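Glycoside Hydrolase (Bacteroides plebeius, PDB 5T3B) is a probable polysaccharide-cleaving glycoside hydrolase of family 50, a family known for beta-agarases, with its own substrate not settled. Local coordinates at residues S136-L141 and Y453-Y458; F193-E198 and E230-D235; K313-I318 and L330-S335. All coordinates share one frame; numbering follows the deposited sequence.

In the fold
From the N terminus, the chain first enters contact 1 with helix 135-141, which follows strand 120-126. It leaves that contact's long loop only at residues 453-458, after strand 432-437, more than 300 residues later. Contacts 2 and 3 both fall within this span, one after the other, and none of the loops cross. Contact 2 closes a short excursion between helices 195-203 and 224-232; contact 3 then folds residues 330-335, a few residues past helix 300-324, back onto residues 313-318 of that helix. Contacts 2 and 3 have centres about 12 Å apart and touch, Phe195 packing on Ile318 and Leu196 on Tyr314. Contact 1 stands alone, its centre about 34 Å from that of contact 2.

Contact 1: S136-L141 and Y453-Y458; sequences SAFGKL and YNYKPY
Ala137 and Asn454 bring their CA atoms within 5.3 Å, so short helix 135-141 lies close against an irregular loop in which Tyr455 takes up a left-handed backbone conformation. Ala137 CB points at the loop, 3.5 Å from Asn454 O and 3.8 Å from Asn454 CB, and it also sits at the edge of the Tyr455 ring. Next to it, Phe138 CB rests 3.7 Å from Tyr455 CE2. Because Phe138 CG is anti to the backbone N (chi1 -180°), its ring stands beside Tyr455 and turns an edge to that ring's face, an offset edge-to-face pair with centroids 5.7 Å apart and planes at 63°. The two segments follow strands 120-126 and 432-437, which pair in parallel; in the (beta/alpha)8 barrel expected for this family these would probably be the first and last strands, and the contact joins the loops that follow them. Tyr455 OH is held by the backbone N of Gly133, which fixes the ring from the same loop region that leads into the helix. Leu141 reaches across with CD1 alone, 3.5 Å from Asn454 O and 3.9 Å from Tyr455 CB.

Contact 2: F193-E198 and E230-D235; sequences FSFLAE and EYLNSD
Phe195 and Tyr231 make a T-shaped aromatic pair where the start of helix 195-203 meets the C-terminal end of helix 224-232. Tyr231 supplies the edge: its CE2 comes down 3.7 Å from Phe195 CE1, over one face of the phenylalanine ring. The ring planes are 87° apart and the centroids 5.0 Å. Tyr231 gets there because its CG is anti to the backbone N (chi1 -167°), which swings the ring off the helix. Leu232 comes to Phe195 from another direction, its CD2 methyl lying near the ring plane, 3.6 Å from Phe195 CZ. The phenol end of Tyr231 slips between Phe193 and Glu198, with OH 3.7 Å from Phe193 CD2 and 3.8 Å from Glu198 CG. It is the aliphatic part of the glutamate, bent at its second torsion, that touches. A water ties the hydroxyl to the other backbone, 2.8 Å from Tyr231 OH and accepting from Ser194 N at 2.9 Å. Behind the ring, Tyr231 O takes two donors, Ser234 N and Ser234 OG, the latter on a lone pair in the carbonyl plane, which ties the chain after Leu232 back to Tyr231 O. Further out, Phe193 stacks on Phe237, and the backbones of Phe193 and Phe195 bond to Phe250 and Ser251. Helix 300-324 also packs here, Ile318 on Phe195, and Ala321 and Val322 on Leu232.

Contact 3: K313-I318 and L330-S335; sequences KYYSAI and LLYLGS. With EDO (1,2-ethanediol), chain M.
Ile318 CG2 sits almost squarely over the Tyr332 ring, 3.6 Å from its centroid and 14° off the normal, a CH-pi contact at the tight centre of this buried interface. Tyr332 extends toward helix 300-324 with CG anti to its own N (chi1 179°), which carries its hydroxyl up against the rings of Tyr314 and Tyr315. The OH lies 3.2 Å from Tyr315 CD1, in the plane of that ring, and 3.5 Å from Tyr314 CE2. Gly334 N covers the other face of Tyr332, 3.4 Å above the plane and toward the rim. The backbone angles of Gly334 call for glycine, since a CB would jam against the carbonyl O of Leu333. Ser251 OG bonds to the hydroxyls of both Tyr332 and Tyr314, and Tyr314 OH also reaches Asp252. An alanine in place of Tyr332 would strip the cover from Ile318 CG2 and is likely to open a gap beside Tyr315, leaving Ser251 OG without one of its phenol partners. Packing gives way to polar contacts and small molecules at the ends of the loop. Tyr315 OH meets Ser335 OG at 2.7 Å, either being able to donate, and a water lies 3.2 Å from Tyr315 OH while accepting from Ser335 N. At the far end of the loop an ethanediol, probably from the crystallisation liquor, lies with O1 2.8 Å from Leu330 O and also bonds Asp356. Helix 345-354 flanks Tyr315, helix 195-203 meets Tyr314 and Ile318, while Leu331 and Leu333 bond through their backbone to Phe249 and Gly334 to Ser251.

Contact 1: S136-L141 and Y453-Y458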
loop_
_atom_site.group_PDB
_atom_site.type_symbol
_atom_site.label_atom_id
_atom_site.label_comp_id
_atom_site.label_asym_id
_atom_site.label_seq_id
_atom_site.Cartn_x
_atom_site.Cartn_y
_atom_site.Cartn_z
ATOM N N SER A 136 -13.812 -19.688 17.579
ATOM C CA SER A 136 -13.395 -20.784 18.450
ATOM C C SER A 136 -11.877 -20.948 18.359
ATOM O O SER A 136 -11.186 -21.163 19.371
ATOM C CB SER A 136 -14.095 -22.077 18.084
ATOM O OG SER A 136 -15.496 -21.989 18.290
ATOM N N ALA A 137 -11.324 -20.873 17.163
ATOM C CA ALA A 137 -9.894 -20.922 17.011
ATOM C C ALA A 137 -9.245 -19.780 17.782
ATOM O O ALA A 137 -8.236 -20.005 18.472
ATOM C CB ALA A 137 -9.475 -20.857 15.538
ATOM N N PHE A 138 -9.772 -18.561 17.645
ATOM C CA PHE A 138 -9.194 -17.433 18.389
ATOM C C PHE A 138 -9.082 -17.768 19.861
ATOM O O PHE A 138 -8.032 -17.527 20.450
ATOM C CB PHE A 138 -10.038 -16.199 18.175
ATOM C CG PHE A 138 -9.505 -15.007 18.897
ATOM C CD1 PHE A 138 -8.539 -14.204 18.321
ATOM C CD2 PHE A 138 -9.877 -14.758 20.159
ATOM C CE1 PHE A 138 -7.999 -13.139 19.015
ATOM C CE2 PHE A 138 -9.344 -13.697 20.874
ATOM C CZ PHE A 138 -8.390 -12.883 20.289
ATOM N N GLY A 139 -10.156 -18.269 20.459
ATOM C CA GLY A 139 -10.155 -18.495 21.883
ATOM C C GLY A 139 -9.166 -19.498 22.361
ATOM O O GLY A 139 -8.692 -19.427 23.488
ATOM N N LYS A 140 -8.861 -20.463 21.537
ATOM C CA LYS A 140 -7.866 -21.502 21.868
ATOM C C LYS A 140 -6.444 -20.973 21.736
ATOM O O LYS A 140 -5.535 -21.493 22.401
ATOM C CB LYS A 140 -8.041 -22.725 20.979
ATOM C CG LYS A 140 -9.353 -23.422 21.189
ATOM C CD LYS A 140 -9.453 -24.588 20.189
ATOM C CE LYS A 140 -10.838 -25.139 20.041
ATOM N NZ LYS A 140 -10.817 -26.058 18.891
ATOM N N LEU A 141 -6.230 -19.990 20.866
ATOM C CA LEU A 141 -4.888 -19.510 20.576
ATOM C C LEU A 141 -4.497 -18.222 21.285
ATOM O O LEU A 141 -3.298 -17.927 21.371
ATOM C CB LEU A 141 -4.729 -19.324 19.063
ATOM C CG LEU A 141 -4.765 -20.657 18.267
ATOM C CD1 LEU A 141 -4.880 -20.382 16.781
ATOM C CD2 LEU A 141 -3.548 -21.487 18.537
ATOM N N TYR A 453 -8.027 -19.125 8.114
ATOM C CA TYR A 453 -9.168 -18.581 8.836
ATOM C C TYR A 453 -9.169 -19.027 10.320
ATOM O O TYR A 453 -9.860 -18.400 11.119
ATOM C CB TYR A 453 -10.437 -19.032 8.115
ATOM C CG TYR A 453 -11.674 -18.294 8.535
ATOM C CD1 TYR A 453 -11.865 -16.982 8.207
ATOM C CD2 TYR A 453 -12.665 -18.958 9.254
ATOM C CE1 TYR A 453 -13.017 -16.282 8.561
ATOM C CE2 TYR A 453 -13.795 -18.282 9.632
ATOM C CZ TYR A 453 -13.961 -16.944 9.306
ATOM O OH TYR A 453 -15.105 -16.225 9.676
ATOM N N ASN A 454 -8.431 -20.108 10.637
ATOM C CA ASN A 454 -8.216 -20.570 12.007
ATOM C C ASN A 454 -6.964 -20.041 12.656
ATOM O O ASN A 454 -6.490 -20.599 13.639
ATOM C CB ASN A 454 -8.250 -22.084 12.109
ATOM C CG ASN A 454 -9.515 -22.635 11.597
ATOM O OD1 ASN A 454 -10.597 -22.125 11.862
ATOM N ND2 ASN A 454 -9.367 -23.662 10.739
ATOM N N TYR A 455 -6.439 -18.947 12.109
ATOM C CA TYR A 455 -5.249 -18.282 12.641
ATOM C C TYR A 455 -3.979 -19.121 12.560
ATOM O O TYR A 455 -3.033 -18.877 13.283
ATOM C CB TYR A 455 -5.487 -17.731 14.048
ATOM C CG TYR A 455 -6.563 -16.725 14.221
ATOM C CD1 TYR A 455 -6.294 -15.337 14.161
ATOM C CD2 TYR A 455 -7.915 -17.072 14.443
ATOM C CE1 TYR A 455 -7.280 -14.425 14.335
ATOM C CE2 TYR A 455 -8.928 -16.170 14.597
ATOM C CZ TYR A 455 -8.635 -14.801 14.559
ATOM O OH TYR A 455 -9.589 -13.823 14.701
ATOM N N LYS A 456 -3.927 -20.068 11.627
ATOM C CA LYS A 456 -2.697 -20.841 11.431
ATOM C C LYS A 456 -1.847 -20.289 10.292
ATOM O O LYS A 456 -2.323 -20.210 9.167
ATOM C CB LYS A 456 -3.040 -22.276 11.194
ATOM C CG LYS A 456 -3.734 -22.930 12.394
ATOM C CD LYS A 456 -3.316 -22.445 13.785
ATOM C CE LYS A 456 -3.752 -23.512 14.781
ATOM N NZ LYS A 456 -3.177 -24.820 14.375
ATOM N N PRO A 457 -0.602 -19.913 10.576
ATOM C CA PRO A 457 0.246 -19.400 9.505
ATOM C C PRO A 457 0.461 -20.426 8.407
ATOM O O PRO A 457 0.634 -21.648 8.661
ATOM C CB PRO A 457 1.554 -19.094 10.203
ATOM C CG PRO A 457 1.158 -18.831 11.644
ATOM C CD PRO A 457 0.083 -19.839 11.881
ATOM N N TYR A 458 0.526 -19.933 7.171
ATOM C CA TYR A 458 0.946 -20.749 6.050
ATOM C C TYR A 458 2.465 -20.758 6.068
ATOM O O TYR A 458 3.110 -19.893 5.482
ATOM C CB TYR A 458 0.370 -20.176 4.776
ATOM C CG TYR A 458 -1.070 -20.382 4.600
ATOM C CD1 TYR A 458 -1.579 -21.655 4.259
ATOM C CD2 TYR A 458 -1.968 -19.348 4.703
ATOM C CE1 TYR A 458 -2.934 -21.844 4.062
ATOM C CE2 TYR A 458 -3.333 -19.543 4.491
ATOM C CZ TYR A 458 -3.819 -20.818 4.159
ATOM O OH TYR A 458 -5.150 -21.039 3.906
#

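Contact 2: F193-E198 and E230-D235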
loop_
_atom_site.group_PDB
_atom_site.type_symbol
_atom_site.label_atom_id
_atom_site.label_comp_id
_atom_site.label_asym_id
_atom_site.label_seq_id
_atom_site.Cartn_x
_atom_site.Cartn_y
_atom_site.Cartn_z
ATOM N N PHE A 193 -8.801 5.652 6.651
ATOM C CA PHE A 193 -9.988 6.473 6.790
ATOM C C PHE A 193 -10.733 6.489 5.457
ATOM O O PHE A 193 -10.288 5.981 4.437
ATOM C CB PHE A 193 -9.592 7.893 7.200
ATOM C CG PHE A 193 -8.983 7.970 8.585
ATOM C CD1 PHE A 193 -7.644 7.707 8.810
ATOM C CD2 PHE A 193 -9.738 8.299 9.670
ATOM C CE1 PHE A 193 -7.092 7.783 10.064
ATOM C CE2 PHE A 193 -9.186 8.403 10.913
ATOM C CZ PHE A 193 -7.875 8.105 11.122
ATOM N N SER A 194 -11.917 7.104 5.501
ATOM C CA SER A 194 -12.819 7.264 4.355
ATOM C C SER A 194 -13.241 8.738 4.260
ATOM O O SER A 194 -14.381 9.095 4.578
ATOM C CB SER A 194 -14.027 6.360 4.501
ATOM O OG SER A 194 -13.654 5.006 4.552
ATOM N N PHE A 195 -12.305 9.606 3.856
ATOM C CA PHE A 195 -12.559 11.038 3.949
ATOM C C PHE A 195 -13.761 11.479 3.083
ATOM O O PHE A 195 -14.575 12.293 3.534
ATOM C CB PHE A 195 -11.341 11.856 3.557
ATOM C CG PHE A 195 -10.353 12.118 4.655
ATOM C CD1 PHE A 195 -9.908 11.134 5.511
ATOM C CD2 PHE A 195 -9.806 13.387 4.822
ATOM C CE1 PHE A 195 -8.962 11.371 6.485
ATOM C CE2 PHE A 195 -8.909 13.639 5.815
ATOM C CZ PHE A 195 -8.411 12.627 6.615
ATOM N N LEU A 196 -13.844 10.998 1.850
ATOM C CA LEU A 196 -14.901 11.508 0.986
ATOM C C LEU A 196 -16.302 11.156 1.532
ATOM O O LEU A 196 -17.209 12.000 1.567
ATOM C CB LEU A 196 -14.709 11.002 -0.436
ATOM C CG LEU A 196 -13.488 11.610 -1.133
ATOM C CD1 LEU A 196 -13.060 10.785 -2.316
ATOM C CD2 LEU A 196 -13.749 13.036 -1.559
ATOM N N ALA A 197 -16.448 9.907 1.983
ATOM C CA ALA A 197 -17.698 9.465 2.606
ATOM C C ALA A 197 -18.005 10.239 3.843
ATOM O O ALA A 197 -19.180 10.583 4.104
ATOM C CB ALA A 197 -17.691 7.974 2.863
ATOM N N GLU A 198 -16.985 10.487 4.698
ATOM C CA GLU A 198 -17.241 11.214 5.920
ATOM C C GLU A 198 -17.665 12.670 5.624
ATOM O O GLU A 198 -18.492 13.244 6.359
ATOM C CB GLU A 198 -16.057 11.126 6.860
ATOM C CG GLU A 198 -15.933 9.731 7.442
ATOM C CD GLU A 198 -17.048 9.323 8.407
ATOM O OE1 GLU A 198 -17.759 10.138 8.860
ATOM O OE2 GLU A 198 -17.175 8.139 8.736
ATOM N N GLU A 230 -10.996 20.398 10.025
ATOM C CA GLU A 230 -11.777 20.020 11.184
ATOM C C GLU A 230 -11.634 18.544 11.483
ATOM O O GLU A 230 -11.463 18.158 12.624
ATOM C CB GLU A 230 -13.229 20.441 11.011
ATOM C CG GLU A 230 -13.387 21.949 10.991
ATOM C CD GLU A 230 -14.794 22.422 10.705
ATOM O OE1 GLU A 230 -15.739 21.573 10.704
ATOM O OE2 GLU A 230 -14.972 23.664 10.465
ATOM N N TYR A 231 -11.667 17.717 10.415
ATOM C CA TYR A 231 -11.619 16.268 10.630
ATOM C C TYR A 231 -10.282 15.879 11.215
ATOM O O TYR A 231 -10.227 15.082 12.143
ATOM C CB TYR A 231 -11.910 15.563 9.313
ATOM C CG TYR A 231 -12.195 14.076 9.490
ATOM C CD1 TYR A 231 -13.245 13.623 10.267
ATOM C CD2 TYR A 231 -11.435 13.123 8.818
ATOM C CE1 TYR A 231 -13.536 12.247 10.392
ATOM C CE2 TYR A 231 -11.688 11.768 8.946
ATOM C CZ TYR A 231 -12.733 11.337 9.701
ATOM O OH TYR A 231 -13.016 10.015 9.828
ATOM N N LEU A 232 -9.179 16.443 10.734
ATOM C CA LEU A 232 -7.874 16.152 11.314
ATOM C C LEU A 232 -7.744 16.486 12.779
ATOM O O LEU A 232 -7.017 15.833 13.476
ATOM C CB LEU A 232 -6.728 16.839 10.574
ATOM C CG LEU A 232 -6.027 15.983 9.492
ATOM C CD1 LEU A 232 -5.185 14.891 10.122
ATOM C CD2 LEU A 232 -6.969 15.426 8.447
ATOM N N ASN A 233 -8.486 17.518 13.187
ATOM C CA ASN A 233 -8.497 17.937 14.594
ATOM C C ASN A 233 -9.572 17.291 15.464
ATOM O O ASN A 233 -9.673 17.593 16.644
ATOM C CB ASN A 233 -8.506 19.474 14.670
ATOM C CG ASN A 233 -7.129 20.052 14.687
ATOM O OD1 ASN A 233 -6.117 19.353 14.654
ATOM N ND2 ASN A 233 -7.070 21.377 14.723
ATOM N N SER A 234 -10.326 16.357 14.875
ATOM C CA SER A 234 -11.413 15.736 15.559
ATOM C C SER A 234 -10.980 14.505 16.316
ATOM O O SER A 234 -9.854 14.003 16.182
ATOM C CB SER A 234 -12.499 15.387 14.543
ATOM O OG SER A 234 -12.194 14.207 13.847
ATOM N N ASP A 235 -11.959 13.905 16.993
ATOM C CA ASP A 235 -11.746 12.675 17.747
ATOM C C ASP A 235 -11.386 11.497 16.844
ATOM O O ASP A 235 -10.809 10.493 17.308
ATOM C CB ASP A 235 -12.993 12.317 18.613
ATOM C CG ASP A 235 -13.204 13.231 19.818
ATOM O OD1 ASP A 235 -12.252 13.949 20.262
ATOM O OD2 ASP A 235 -14.357 13.187 20.385
HETATM O O HOH W 1 -13.079 7.828 8.020
#

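Contact 3: K313-I318 and L330-S335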
loop_
_atom_site.group_PDB
_atom_site.type_symbol
_atom_site.label_atom_id
_atom_site.label_comp_id
_atom_site.label_asym_id
_atom_site.label_seq_id
_atom_site.Cartn_x
_atom_site.Cartn_y
_atom_site.Cartn_z
ATOM N N LYS A 313 -6.926 18.809 -5.773
ATOM C CA LYS A 313 -7.809 19.393 -4.782
ATOM C C LYS A 313 -7.998 18.450 -3.572
ATOM O O LYS A 313 -8.133 18.894 -2.435
ATOM C CB LYS A 313 -9.158 19.769 -5.390
ATOM C CG LYS A 313 -9.069 20.920 -6.363
ATOM C CD LYS A 313 -10.459 21.387 -6.712
ATOM C CE LYS A 313 -11.050 22.227 -5.606
ATOM N NZ LYS A 313 -10.325 23.521 -5.248
ATOM N N TYR A 314 -8.003 17.140 -3.851
ATOM C CA TYR A 314 -8.133 16.132 -2.816
ATOM C C TYR A 314 -6.905 16.126 -1.889
ATOM O O TYR A 314 -7.007 16.345 -0.686
ATOM C CB TYR A 314 -8.391 14.792 -3.497
ATOM C CG TYR A 314 -8.528 13.669 -2.519
ATOM C CD1 TYR A 314 -9.722 13.457 -1.842
ATOM C CD2 TYR A 314 -7.439 12.861 -2.199
ATOM C CE1 TYR A 314 -9.857 12.445 -0.904
ATOM C CE2 TYR A 314 -7.585 11.836 -1.278
ATOM C CZ TYR A 314 -8.757 11.681 -0.595
ATOM O OH TYR A 314 -8.876 10.668 0.315
ATOM N N TYR A 315 -5.744 15.827 -2.491
ATOM C CA TYR A 315 -4.547 15.646 -1.703
ATOM C C TYR A 315 -4.090 16.929 -1.017
ATOM O O TYR A 315 -3.621 16.872 0.133
ATOM C CB TYR A 315 -3.424 15.090 -2.570
ATOM C CG TYR A 315 -3.583 13.645 -3.040
ATOM C CD1 TYR A 315 -3.885 12.604 -2.150
ATOM C CD2 TYR A 315 -3.411 13.333 -4.370
ATOM C CE1 TYR A 315 -3.919 11.307 -2.607
ATOM C CE2 TYR A 315 -3.442 12.034 -4.812
ATOM C CZ TYR A 315 -3.719 11.031 -3.927
ATOM O OH TYR A 315 -3.772 9.710 -4.408
ATOM N N SER A 316 -4.234 18.069 -1.678
ATOM C CA SER A 316 -3.794 19.273 -1.064
ATOM C C SER A 316 -4.638 19.647 0.134
ATOM O O SER A 316 -4.111 20.104 1.163
ATOM C CB SER A 316 -3.742 20.386 -2.104
ATOM O OG SER A 316 -5.073 20.758 -2.528
ATOM N N ALA A 317 -5.946 19.408 0.070
ATOM C CA ALA A 317 -6.787 19.683 1.216
ATOM C C ALA A 317 -6.348 18.878 2.439
ATOM O O ALA A 317 -6.362 19.359 3.560
ATOM C CB ALA A 317 -8.244 19.363 0.920
ATOM N N ILE A 318 -6.011 17.606 2.215
ATOM C CA ILE A 318 -5.675 16.740 3.311
ATOM C C ILE A 318 -4.285 17.087 3.889
ATOM O O ILE A 318 -4.087 17.177 5.084
ATOM C CB ILE A 318 -5.842 15.281 2.888
ATOM C CG1 ILE A 318 -7.357 15.056 2.589
ATOM C CG2 ILE A 318 -5.341 14.359 4.003
ATOM C CD1 ILE A 318 -7.649 13.777 1.822
ATOM N N LEU A 330 2.386 14.187 11.577
ATOM C CA LEU A 330 1.758 12.912 11.188
ATOM C C LEU A 330 1.970 12.738 9.691
ATOM O O LEU A 330 1.603 13.642 8.933
ATOM C CB LEU A 330 0.295 12.979 11.535
ATOM C CG LEU A 330 -0.515 11.724 11.300
ATOM C CD1 LEU A 330 0.016 10.560 12.133
ATOM C CD2 LEU A 330 -1.982 12.001 11.587
ATOM N N LEU A 331 2.449 11.582 9.241
ATOM C CA LEU A 331 2.637 11.340 7.827
ATOM C C LEU A 331 1.328 11.015 7.121
ATOM O O LEU A 331 0.558 10.156 7.565
ATOM C CB LEU A 331 3.647 10.234 7.555
ATOM C CG LEU A 331 5.058 10.459 8.082
ATOM C CD1 LEU A 331 5.966 9.316 7.670
ATOM C CD2 LEU A 331 5.606 11.789 7.600
ATOM N N TYR A 332 1.173 11.643 5.944
ATOM C CA TYR A 332 0.066 11.386 5.068
ATOM C C TYR A 332 0.536 10.430 3.976
ATOM O O TYR A 332 1.386 10.750 3.161
ATOM C CB TYR A 332 -0.499 12.660 4.502
ATOM C CG TYR A 332 -1.647 12.474 3.549
ATOM C CD1 TYR A 332 -2.583 11.460 3.722
ATOM C CD2 TYR A 332 -1.773 13.285 2.461
ATOM C CE1 TYR A 332 -3.644 11.275 2.830
ATOM C CE2 TYR A 332 -2.805 13.157 1.573
ATOM C CZ TYR A 332 -3.738 12.143 1.728
ATOM O OH TYR A 332 -4.745 11.939 0.844
ATOM N N LEU A 333 -0.070 9.228 3.981
ATOM C CA LEU A 333 0.366 8.129 3.077
ATOM C C LEU A 333 -0.597 7.943 1.916
ATOM O O LEU A 333 -0.502 6.906 1.247
ATOM C CB LEU A 333 0.500 6.858 3.882
ATOM C CG LEU A 333 1.341 6.917 5.153
ATOM C CD1 LEU A 333 1.306 5.587 5.891
ATOM C CD2 LEU A 333 2.771 7.311 4.890
ATOM N N GLY A 334 -1.417 8.924 1.627
ATOM C CA GLY A 334 -2.200 8.899 0.402
ATOM C C GLY A 334 -3.501 8.139 0.459
ATOM O O GLY A 334 -4.105 7.953 1.509
ATOM N N SER A 335 -3.967 7.775 -0.736
ATOM C CA SER A 335 -5.316 7.224 -0.951
ATOM C C SER A 335 -5.338 5.845 -1.610
ATOM O O SER A 335 -6.425 5.391 -1.943
ATOM C CB SER A 335 -6.143 8.166 -1.844
ATOM O OG SER A 335 -5.673 8.201 -3.172
HETATM C C1 EDO M . 3.906 15.449 8.400
HETATM O O1 EDO M . 2.943 15.438 7.332
HETATM C C2 EDO M . 5.136 16.324 8.046
HETATM O O2 EDO M . 5.484 15.770 6.754
HETATM O O HOH W 2 -1.855 7.639 -2.844
#